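Local coordinates for alpha-glucosidase (Pseudoalteromonas sp. K8, PDB 5HQA), which hydrolyses alpha-glucosidic bonds as a family 97 glycoside hydrolase, is activated by chloride, and carries bound calcium and magnesium ions, at residues Q413-V416 / N417-L420; D542-Q545 / F546-D549; D561-V564 / G565-V569. All blocks are in the same frame, centred on the assembly; numbering follows the deposited sequence.

Contact 1. Residues Q413-V416 / N417-L420; sequences QFMV and NEYL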
ATOM      1  N   GLN A 413     -10.335   8.662  12.772  1.00 10.77           N
ATOM      2  CA  GLN A 413      -9.973   7.848  13.934  1.00 10.60           C
ATOM      3  C   GLN A 413     -10.926   6.668  14.119  1.00 13.46           C
ATOM      4  O   GLN A 413     -10.492   5.554  14.438  1.00 12.35           O
ATOM      5  CB  GLN A 413      -9.954   8.717  15.193  1.00 11.88           C
ATOM      6  CG  GLN A 413      -9.688   7.952  16.487  1.00 11.53           C
ATOM      7  CD  GLN A 413      -9.762   8.854  17.703  1.00 13.78           C
ATOM      8  OE1 GLN A 413     -10.480   9.856  17.703  1.00 14.56           O
ATOM      9  NE2 GLN A 413      -9.014   8.510  18.744  1.00 12.66           N
ATOM     10  N   PHE A 414     -12.230   6.891  13.924  1.00 12.85           N
ATOM     11  CA  PHE A 414     -13.188   5.801  14.093  1.00 11.09           C
ATOM     12  C   PHE A 414     -12.836   4.611  13.204  1.00 10.90           C
ATOM     13  O   PHE A 414     -12.768   3.469  13.673  1.00 12.29           O
ATOM     14  CB  PHE A 414     -14.614   6.273  13.787  1.00 11.16           C
ATOM     15  CG  PHE A 414     -15.592   5.138  13.699  1.00 16.26           C
ATOM     16  CD1 PHE A 414     -16.080   4.537  14.859  1.00 14.87           C
ATOM     17  CD2 PHE A 414     -15.977   4.623  12.463  1.00 18.08           C
ATOM     18  CE1 PHE A 414     -16.957   3.460  14.784  1.00 16.79           C
ATOM     19  CE2 PHE A 414     -16.854   3.541  12.384  1.00 15.88           C
ATOM     20  CZ  PHE A 414     -17.340   2.963  13.545  1.00 15.56           C
ATOM     21  N   MET A 415     -12.628   4.858  11.906  1.00 13.28           N
ATOM     22  CA  MET A 415     -12.352   3.747  10.997  1.00 11.65           C
ATOM     23  C   MET A 415     -10.946   3.199  11.192  1.00 11.49           C
ATOM     24  O   MET A 415     -10.728   1.986  11.054  1.00 11.54           O
ATOM     25  CB  MET A 415     -12.573   4.166   9.541  1.00 10.10           C
ATOM     26  CG  MET A 415     -14.041   4.057   9.118  1.00 11.14           C
ATOM     27  SD  MET A 415     -14.706   2.384   9.334  1.00 14.75           S
ATOM     28  CE  MET A 415     -13.680   1.415   8.232  1.00 14.86           C
ATOM     29  N   VAL A 416      -9.975   4.067  11.501  1.00 10.55           N
ATOM     30  CA  VAL A 416      -8.633   3.581  11.825  1.00 11.54           C
ATOM     31  C   VAL A 416      -8.722   2.501  12.897  1.00 13.64           C
ATOM     32  O   VAL A 416      -8.142   1.416  12.767  1.00 14.55           O
ATOM     33  CB  VAL A 416      -7.724   4.748  12.258  1.00 10.21           C
ATOM     34  CG1 VAL A 416      -6.485   4.230  13.011  1.00 11.04           C
ATOM     35  CG2 VAL A 416      -7.317   5.581  11.042  1.00  9.79           C
ATOM     36  N   ASN A 417      -9.510   2.760  13.941  1.00 11.96           N
ATOM     37  CA  ASN A 417      -9.688   1.771  14.998  1.00 12.77           C
ATOM     38  C   ASN A 417     -10.524   0.583  14.533  1.00 13.43           C
ATOM     39  O   ASN A 417     -10.284  -0.554  14.963  1.00 13.78           O
ATOM     40  CB  ASN A 417     -10.329   2.429  16.221  1.00 14.79           C
ATOM     41  CG  ASN A 417      -9.367   3.353  16.949  1.00 18.05           C
ATOM     42  OD1 ASN A 417      -8.148   3.212  16.811  1.00 19.47           O
ATOM     43  ND2 ASN A 417      -9.904   4.306  17.717  1.00 14.29           N
ATOM     44  N   GLU A 418     -11.502   0.829  13.658  1.00 13.75           N
ATOM     45  CA  GLU A 418     -12.351  -0.240  13.148  1.00 13.69           C
ATOM     46  C   GLU A 418     -11.548  -1.240  12.318  1.00 14.61           C
ATOM     47  O   GLU A 418     -11.731  -2.458  12.451  1.00 14.86           O
ATOM     48  CB  GLU A 418     -13.489   0.375  12.330  1.00 14.48           C
ATOM     49  CG  GLU A 418     -14.670  -0.537  12.100  1.00 18.27           C
ATOM     50  CD  GLU A 418     -15.441  -0.869  13.373  1.00 23.34           C
ATOM     51  OE1 GLU A 418     -15.508  -0.031  14.303  1.00 22.48           O
ATOM     52  OE2 GLU A 418     -15.979  -1.993  13.436  1.00 25.18           O
ATOM     53  N   TYR A 419     -10.647  -0.751  11.460  1.00 13.72           N
ATOM     54  CA  TYR A 419      -9.822  -1.662  10.670  1.00 12.30           C
ATOM     55  C   TYR A 419      -8.954  -2.527  11.570  1.00 13.28           C
ATOM     56  O   TYR A 419      -8.836  -3.740  11.364  1.00 13.98           O
ATOM     57  CB  TYR A 419      -8.924  -0.889   9.704  1.00 10.58           C
ATOM     58  CG  TYR A 419      -9.606  -0.206   8.543  1.00 10.74           C
ATOM     59  CD1 TYR A 419     -10.246  -0.945   7.546  1.00 11.16           C
ATOM     60  CD2 TYR A 419      -9.566   1.182   8.417  1.00 10.97           C
ATOM     61  CE1 TYR A 419     -10.853  -0.304   6.464  1.00 10.91           C
ATOM     62  CE2 TYR A 419     -10.165   1.831   7.346  1.00  9.48           C
ATOM     63  CZ  TYR A 419     -10.808   1.083   6.378  1.00 11.08           C
ATOM     64  OH  TYR A 419     -11.389   1.724   5.309  1.00 12.03           O
ATOM     65  N   LEU A 420      -8.299  -1.907  12.557  1.00 12.93           N
ATOM     66  CA  LEU A 420      -7.383  -2.667  13.398  1.00 12.58           C
ATOM     67  C   LEU A 420      -8.131  -3.686  14.247  1.00 15.21           C
ATOM     68  O   LEU A 420      -7.616  -4.780  14.490  1.00 17.08           O
ATOM     69  CB  LEU A 420      -6.554  -1.722  14.273  1.00 14.25           C
ATOM     70  CG  LEU A 420      -5.439  -2.435  15.046  1.00 16.40           C
ATOM     71  CD1 LEU A 420      -4.506  -3.164  14.089  1.00 16.91           C
ATOM     72  CD2 LEU A 420      -4.662  -1.472  15.932  1.00 16.12           C
TER
HETATM   73  O   HOH W   1     -14.022   1.920  15.679  1.00 15.97           O

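Contact 2. Residues D542-Q545 / F546-D549; sequences DAFQ and FIQD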
ATOM      1  N   ASP A 542       3.026 -20.439 -22.450  1.00 16.38           N
ATOM      2  CA  ASP A 542       4.425 -20.033 -22.328  1.00 15.88           C
ATOM      3  C   ASP A 542       4.552 -18.775 -21.482  1.00 18.03           C
ATOM      4  O   ASP A 542       5.412 -18.692 -20.595  1.00 16.27           O
ATOM      5  CB  ASP A 542       5.041 -19.819 -23.706  1.00 16.15           C
ATOM      6  CG  ASP A 542       5.202 -21.129 -24.481  1.00 28.84           C
ATOM      7  OD1 ASP A 542       5.491 -22.178 -23.854  1.00 27.63           O
ATOM      8  OD2 ASP A 542       5.037 -21.109 -25.720  1.00 27.14           O
ATOM      9  N   ALA A 543       3.704 -17.779 -21.750  1.00 15.59           N
ATOM     10  CA  ALA A 543       3.689 -16.582 -20.917  1.00 14.11           C
ATOM     11  C   ALA A 543       3.266 -16.916 -19.496  1.00 14.68           C
ATOM     12  O   ALA A 543       3.801 -16.357 -18.530  1.00 13.59           O
ATOM     13  CB  ALA A 543       2.747 -15.536 -21.521  1.00 15.54           C
ATOM     14  N   PHE A 544       2.298 -17.825 -19.351  1.00 14.22           N
ATOM     15  CA  PHE A 544       1.795 -18.183 -18.029  1.00 15.47           C
ATOM     16  C   PHE A 544       2.886 -18.789 -17.156  1.00 17.82           C
ATOM     17  O   PHE A 544       2.808 -18.713 -15.922  1.00 15.84           O
ATOM     18  CB  PHE A 544       0.623 -19.159 -18.183  1.00 15.75           C
ATOM     19  CG  PHE A 544      -0.157 -19.394 -16.913  1.00 17.62           C
ATOM     20  CD1 PHE A 544      -0.522 -18.335 -16.097  1.00 20.07           C
ATOM     21  CD2 PHE A 544      -0.562 -20.679 -16.564  1.00 22.78           C
ATOM     22  CE1 PHE A 544      -1.258 -18.552 -14.946  1.00 21.17           C
ATOM     23  CE2 PHE A 544      -1.297 -20.906 -15.411  1.00 21.27           C
ATOM     24  CZ  PHE A 544      -1.638 -19.840 -14.600  1.00 20.16           C
ATOM     25  N   GLN A 545       3.914 -19.384 -17.774  1.00 14.73           N
ATOM     26  CA  GLN A 545       4.990 -20.000 -16.999  1.00 15.01           C
ATOM     27  C   GLN A 545       5.669 -18.996 -16.070  1.00 16.12           C
ATOM     28  O   GLN A 545       6.085 -19.362 -14.962  1.00 16.11           O
ATOM     29  CB  GLN A 545       6.017 -20.642 -17.935  1.00 15.52           C
ATOM     30  CG  GLN A 545       7.056 -21.490 -17.209  1.00 19.75           C
ATOM     31  CD  GLN A 545       6.442 -22.705 -16.535  1.00 23.93           C
ATOM     32  OE1 GLN A 545       5.800 -23.538 -17.183  1.00 24.19           O
ATOM     33  NE2 GLN A 545       6.628 -22.808 -15.225  1.00 21.79           N
ATOM     34  N   PHE A 546       5.780 -17.726 -16.478  1.00 14.04           N
ATOM     35  CA  PHE A 546       6.396 -16.761 -15.574  1.00 13.89           C
ATOM     36  C   PHE A 546       5.573 -16.589 -14.306  1.00 16.15           C
ATOM     37  O   PHE A 546       6.127 -16.513 -13.203  1.00 15.57           O
ATOM     38  CB  PHE A 546       6.592 -15.400 -16.232  1.00 13.44           C
ATOM     39  CG  PHE A 546       7.299 -14.433 -15.330  1.00 13.07           C
ATOM     40  CD1 PHE A 546       8.675 -14.535 -15.138  1.00 14.40           C
ATOM     41  CD2 PHE A 546       6.591 -13.470 -14.618  1.00 14.61           C
ATOM     42  CE1 PHE A 546       9.343 -13.666 -14.272  1.00 12.87           C
ATOM     43  CE2 PHE A 546       7.248 -12.601 -13.754  1.00 14.19           C
ATOM     44  CZ  PHE A 546       8.627 -12.703 -13.580  1.00 13.81           C
ATOM     45  N   ILE A 547       4.247 -16.510 -14.441  1.00 14.70           N
ATOM     46  CA  ILE A 547       3.391 -16.363 -13.269  1.00 14.08           C
ATOM     47  C   ILE A 547       3.481 -17.604 -12.389  1.00 16.95           C
ATOM     48  O   ILE A 547       3.488 -17.510 -11.157  1.00 15.79           O
ATOM     49  CB  ILE A 547       1.942 -16.076 -13.702  1.00 15.02           C
ATOM     50  CG1 ILE A 547       1.887 -14.787 -14.520  1.00 12.39           C
ATOM     51  CG2 ILE A 547       1.029 -15.978 -12.485  1.00 14.55           C
ATOM     52  CD1 ILE A 547       0.470 -14.397 -14.978  1.00 15.04           C
ATOM     53  N   GLN A 548       3.558 -18.786 -13.006  1.00 16.62           N
ATOM     54  CA  GLN A 548       3.728 -20.003 -12.224  1.00 16.37           C
ATOM     55  C   GLN A 548       5.047 -20.002 -11.472  1.00 17.24           C
ATOM     56  O   GLN A 548       5.126 -20.536 -10.361  1.00 17.78           O
ATOM     57  CB  GLN A 548       3.662 -21.226 -13.128  1.00 15.10           C
ATOM     58  CG  GLN A 548       2.295 -21.486 -13.720  1.00 15.17           C
ATOM     59  CD  GLN A 548       2.334 -22.660 -14.663  1.00 25.54           C
ATOM     60  OE1 GLN A 548       2.576 -22.498 -15.855  1.00 28.72           O
ATOM     61  NE2 GLN A 548       2.134 -23.857 -14.130  1.00 24.32           N
ATOM     62  N   ASP A 549       6.094 -19.418 -12.063  1.00 15.85           N
ATOM     63  CA  ASP A 549       7.418 -19.477 -11.452  1.00 16.83           C
ATOM     64  C   ASP A 549       7.611 -18.425 -10.364  1.00 15.42           C
ATOM     65  O   ASP A 549       8.337 -18.673  -9.394  1.00 17.18           O
ATOM     66  CB  ASP A 549       8.513 -19.290 -12.506  1.00 16.87           C
ATOM     67  CG  ASP A 549       8.709 -20.509 -13.400  1.00 20.64           C
ATOM     68  OD1 ASP A 549       8.101 -21.581 -13.155  1.00 21.28           O
ATOM     69  OD2 ASP A 549       9.512 -20.384 -14.352  1.00 21.42           O
TER
HETATM   70  O   HOH W   2       3.418 -25.856 -16.374  1.00 47.62           O

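Contact 3. Residues D561-V564 / G565-V569; sequences DGAV and GDFIV. With MG (magnesium ion), chain F.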
ATOM      1  N   ASP A 561      16.510   1.526 -11.092  1.00 13.97           N
ATOM      2  CA  ASP A 561      16.450   2.745 -11.883  1.00 14.88           C
ATOM      3  C   ASP A 561      14.980   3.115 -12.029  1.00 15.35           C
ATOM      4  O   ASP A 561      14.096   2.284 -11.803  1.00 12.97           O
ATOM      5  CB  ASP A 561      17.115   2.542 -13.248  1.00 13.97           C
ATOM      6  CG  ASP A 561      17.375   3.844 -13.976  1.00 19.94           C
ATOM      7  OD1 ASP A 561      17.759   3.767 -15.163  1.00 22.31           O
ATOM      8  OD2 ASP A 561      17.194   4.937 -13.375  1.00 18.50           O
ATOM      9  N   GLY A 562      14.725   4.365 -12.388  1.00 12.72           N
ATOM     10  CA  GLY A 562      13.351   4.785 -12.575  1.00 10.81           C
ATOM     11  C   GLY A 562      13.214   6.283 -12.493  1.00 11.37           C
ATOM     12  O   GLY A 562      14.136   7.007 -12.111  1.00 13.60           O
ATOM     13  N   ALA A 563      12.021   6.742 -12.862  1.00 12.45           N
ATOM     14  CA  ALA A 563      11.656   8.150 -12.782  1.00 12.27           C
ATOM     15  C   ALA A 563      10.149   8.209 -12.607  1.00 11.97           C
ATOM     16  O   ALA A 563       9.420   7.465 -13.270  1.00 12.81           O
ATOM     17  CB  ALA A 563      12.088   8.923 -14.040  1.00 12.62           C
ATOM     18  N   VAL A 564       9.683   9.085 -11.713  1.00 10.00           N
ATOM     19  CA  VAL A 564       8.269   9.072 -11.354  1.00 10.52           C
ATOM     20  C   VAL A 564       7.419   9.331 -12.588  1.00 11.89           C
ATOM     21  O   VAL A 564       7.636  10.305 -13.322  1.00 12.01           O
ATOM     22  CB  VAL A 564       7.970  10.109 -10.262  1.00 12.29           C
ATOM     23  CG1 VAL A 564       6.493   9.988  -9.836  1.00  9.14           C
ATOM     24  CG2 VAL A 564       8.921   9.944  -9.081  1.00 11.99           C
ATOM     25  N   GLY A 565       6.431   8.466 -12.815  1.00 10.74           N
ATOM     26  CA  GLY A 565       5.535   8.651 -13.941  1.00 10.48           C
ATOM     27  C   GLY A 565       6.132   8.318 -15.289  1.00 10.98           C
ATOM     28  O   GLY A 565       5.497   8.587 -16.315  1.00 11.12           O
ATOM     29  N   ASP A 566       7.341   7.752 -15.321  1.00  9.82           N
ATOM     30  CA  ASP A 566       7.993   7.355 -16.563  1.00 10.59           C
ATOM     31  C   ASP A 566       8.364   5.882 -16.585  1.00 12.97           C
ATOM     32  O   ASP A 566       7.967   5.174 -17.516  1.00 13.29           O
ATOM     33  CB  ASP A 566       9.246   8.212 -16.815  1.00 11.90           C
ATOM     34  CG  ASP A 566       8.911   9.646 -17.182  1.00 19.09           C
ATOM     35  OD1 ASP A 566       7.724   9.933 -17.492  1.00 14.49           O
ATOM     36  OD2 ASP A 566       9.838  10.487 -17.165  1.00 20.69           O
ATOM     37  N   PHE A 567       9.114   5.389 -15.599  1.00 10.97           N
ATOM     38  CA  PHE A 567       9.485   3.972 -15.619  1.00 10.82           C
ATOM     39  C   PHE A 567      10.043   3.566 -14.267  1.00 11.37           C
ATOM     40  O   PHE A 567      10.403   4.411 -13.445  1.00 11.18           O
ATOM     41  CB  PHE A 567      10.516   3.661 -16.717  1.00 11.22           C
ATOM     42  CG  PHE A 567      11.913   4.149 -16.415  1.00 12.11           C
ATOM     43  CD1 PHE A 567      12.251   5.493 -16.577  1.00 13.76           C
ATOM     44  CD2 PHE A 567      12.904   3.257 -16.000  1.00 11.95           C
ATOM     45  CE1 PHE A 567      13.551   5.947 -16.316  1.00 14.24           C
ATOM     46  CE2 PHE A 567      14.201   3.696 -15.738  1.00 12.91           C
ATOM     47  CZ  PHE A 567      14.527   5.044 -15.893  1.00 15.76           C
ATOM     48  N   ILE A 568      10.128   2.250 -14.056  1.00 10.68           N
ATOM     49  CA  ILE A 568      10.804   1.699 -12.884  1.00 10.80           C
ATOM     50  C   ILE A 568      11.326   0.312 -13.240  1.00 15.01           C
ATOM     51  O   ILE A 568      10.711  -0.419 -14.022  1.00 12.64           O
ATOM     52  CB  ILE A 568       9.886   1.651 -11.632  1.00 12.85           C
ATOM     53  CG1 ILE A 568      10.649   1.042 -10.445  1.00 17.81           C
ATOM     54  CG2 ILE A 568       8.619   0.871 -11.924  1.00 13.73           C
ATOM     55  CD1 ILE A 568      10.459   1.720  -9.145  1.00 19.07           C
ATOM     56  N   VAL A 569      12.484  -0.036 -12.668  1.00 11.19           N
ATOM     57  CA  VAL A 569      13.108  -1.350 -12.805  1.00 11.35           C
ATOM     58  C   VAL A 569      13.389  -1.885 -11.408  1.00 13.07           C
ATOM     59  O   VAL A 569      14.100  -1.240 -10.626  1.00 14.34           O
ATOM     60  CB  VAL A 569      14.414  -1.292 -13.614  1.00 12.39           C
ATOM     61  CG1 VAL A 569      14.976  -2.705 -13.808  1.00 13.01           C
ATOM     62  CG2 VAL A 569      14.185  -0.604 -14.952  1.00 13.87           C
TER
HETATM   63 MG    MG F 704       5.724   9.712 -17.989  1.00 12.83          MG
HETATM   64  O   HOH W   3       9.260  12.176 -14.441  1.00 46.39           O
HETATM   65  O   HOH W   4       3.733   9.703 -18.384  1.00 10.36           O
HETATM   66  O   HOH W   5       5.965  10.828 -19.737  1.00 13.18           O
HETATM   67  O   HOH W   6       5.407  11.451 -16.897  1.00 12.15           O

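Contact 1. Residues Q413-V416 / N417-L420
The methyl end of Met415 lies over one face of the Tyr419 ring, one helical turn further on. Met415 CE is 3.7 Å from the ring centroid, a CH-pi contact. It is offset toward the rim and comes nearest Tyr419 CZ, at 3.4 Å. The sulfur sits higher above the same ring, with Met415 SD 5.2 Å from the Tyr419 centroid, so the pair is also a Met-aromatic contact. Bends at chi2 (-57°) and chi3 (-62°) of Met415 fold the chain back and bring CE over the ring. Met415 SD also rests beside Glu418 CB at 3.8 Å. The ring of Tyr419 is fixed at its far end by a hydrogen bond from OH to the carbonyl of Glu437, a calcium ligand, and Tyr389 meets the same ring edge-to-face.

On another side of the helix Phe414 and Glu418 run side by side. Glu418 OE1 approaches Phe414 CZ to 3.6 Å, obliquely to the ring. Water 1 donates to both Phe414 O and Glu418 OE1, at 2.8 Å each. Glu418 OE2 forms a salt bridge with Arg367 on helix 363-379, so both carboxylate oxygens are satisfied. Gln413 and Asn417 point the same way: their amide nitrogens share Asp191 OD1, while Gln413 OE1 accepts from Lys219 N and Trp212 NE1.

The backbone bond from Tyr419 N to Met415 O, 2.8 Å, is one of the i to i+4 bonds of this first part of helix 413-428. The helix lies on the connection between the adjacent parallel strands 384-388 and 432-435, a beta-alpha-beta connection of the TIM-barrel-type catalytic domain.

Contact 2. Residues D542-Q545 / F546-D549
Gln545 NE2 donates to Asp549 OD1 at 2.8 Å, four residues further along the helix. The acceptor lies in the amide plane of Gln545, but the donor meets the carboxylate from above, 45° out of its plane. The other carboxylate oxygen, Asp549 OD2, forms a salt bridge with Arg657. Gln545 CG is anti to the backbone N (chi1 -171°), and the bend at chi2 turns the amide along the helix toward Asp549. Water 2 accepts from Gln548 NE2 at 3.3 Å and gives a weak bond to Gln545 OE1.

The aliphatic part of Gln548 serves a different partner. Its CG lies over one face of the Phe544 ring, 4.2 Å from the centroid. Tyr537 stacks on the Phe544 ring as well.

Backbone acceptors are also filled. Phe544 O takes Gln548 N at 3.0 Å and Gln545 O takes Asp549 N at 2.9 Å. Ala543 O takes Phe546 N at 3.2 Å, a tighter i to i+3 step. Ile547 O accepts from Lys265 NZ, on a barrel strand. The Gln-Asp i to i+4 pair spans the last turn of helix 541-549, between the catalytic barrel and the C-terminal beta-sheet.

Contact 3. Residues D561-V564 / G565-V569
A tight beta hairpin joins strands 554-563 and 567-574 at the edge of the C-terminal antiparallel sheet, and its turn holds part of a magnesium site. Ala563 and Phe567 form a hydrogen-bonded antiparallel pair: Ala563 N donates to Phe567 O at 2.9 Å, and Phe567 N donates to Ala563 O at 3.1 Å. Further from the turn, Val569 N reaches Asp561 O at 3.0 Å.

The Phe567 ring lies across the neighbouring strand, with Gly562 CA over one face, 3.6 Å from the ring centroid. CG of Phe567 sits between the backbone N and the carbonyl carbon (chi1 74°), which swings the ring over Gly562. Gly562 CA is also packed closely against Phe567 O, at backbone angles that suit glycine. Asp561 OD1 is at the ring edge, 3.6 Å from Phe567 CZ, and its carboxylate stands nearly perpendicular to the ring, at 87°. Asp561 OD2 accepts from Gly562 N. With an alanine in place of Phe567, Gly562 would probably lose its aromatic cover and the Asp561 carboxylate the ring edge beside it.

Opposite Ala563 stand two residues, Asp566 and Phe567, which makes a classic beta bulge. Ala563 O therefore grips two donors, and the second, Asp566 N, comes at 2.9 Å from above the carbonyl plane. That bond closes a type II turn over Val564 and Gly565, with Gly565 at positive phi. The turn directs Gly565 O to the magnesium ion at 2.0 Å. Asp566 OD1 binds the same ion at 2.1 Å. Waters 4, 5 and 6 and Asp592 OD2 complete six ligands. Water 3 donates to Val564 O and, weakly, to Asp566 OD2. On the sheet face away from Phe567, Ile568 packs on Ala479 and Phe480.

The three contacts come in series along the chain and none touches another. Contact 1 opens helix 413-428 and contact 2 lies on helix 541-549, both within the glycoside hydrolase 97 barrel region. Their centres are about 39 Å apart, on opposite sides of the chain's centre. Contact 3 belongs to the C-terminal sheet, with its centre about 34 Å from that of contact 1. Contacts 2 and 3 are closer, about 24 Å between centres, and helix 541-549 is followed in the chain by strand 554-563. The chain thus passes from barrel to C-terminal sheet between them. Contact 1 lies near the calcium-binding side of the barrel, while the magnesium of contact 3 is a separate site in the C-terminal part.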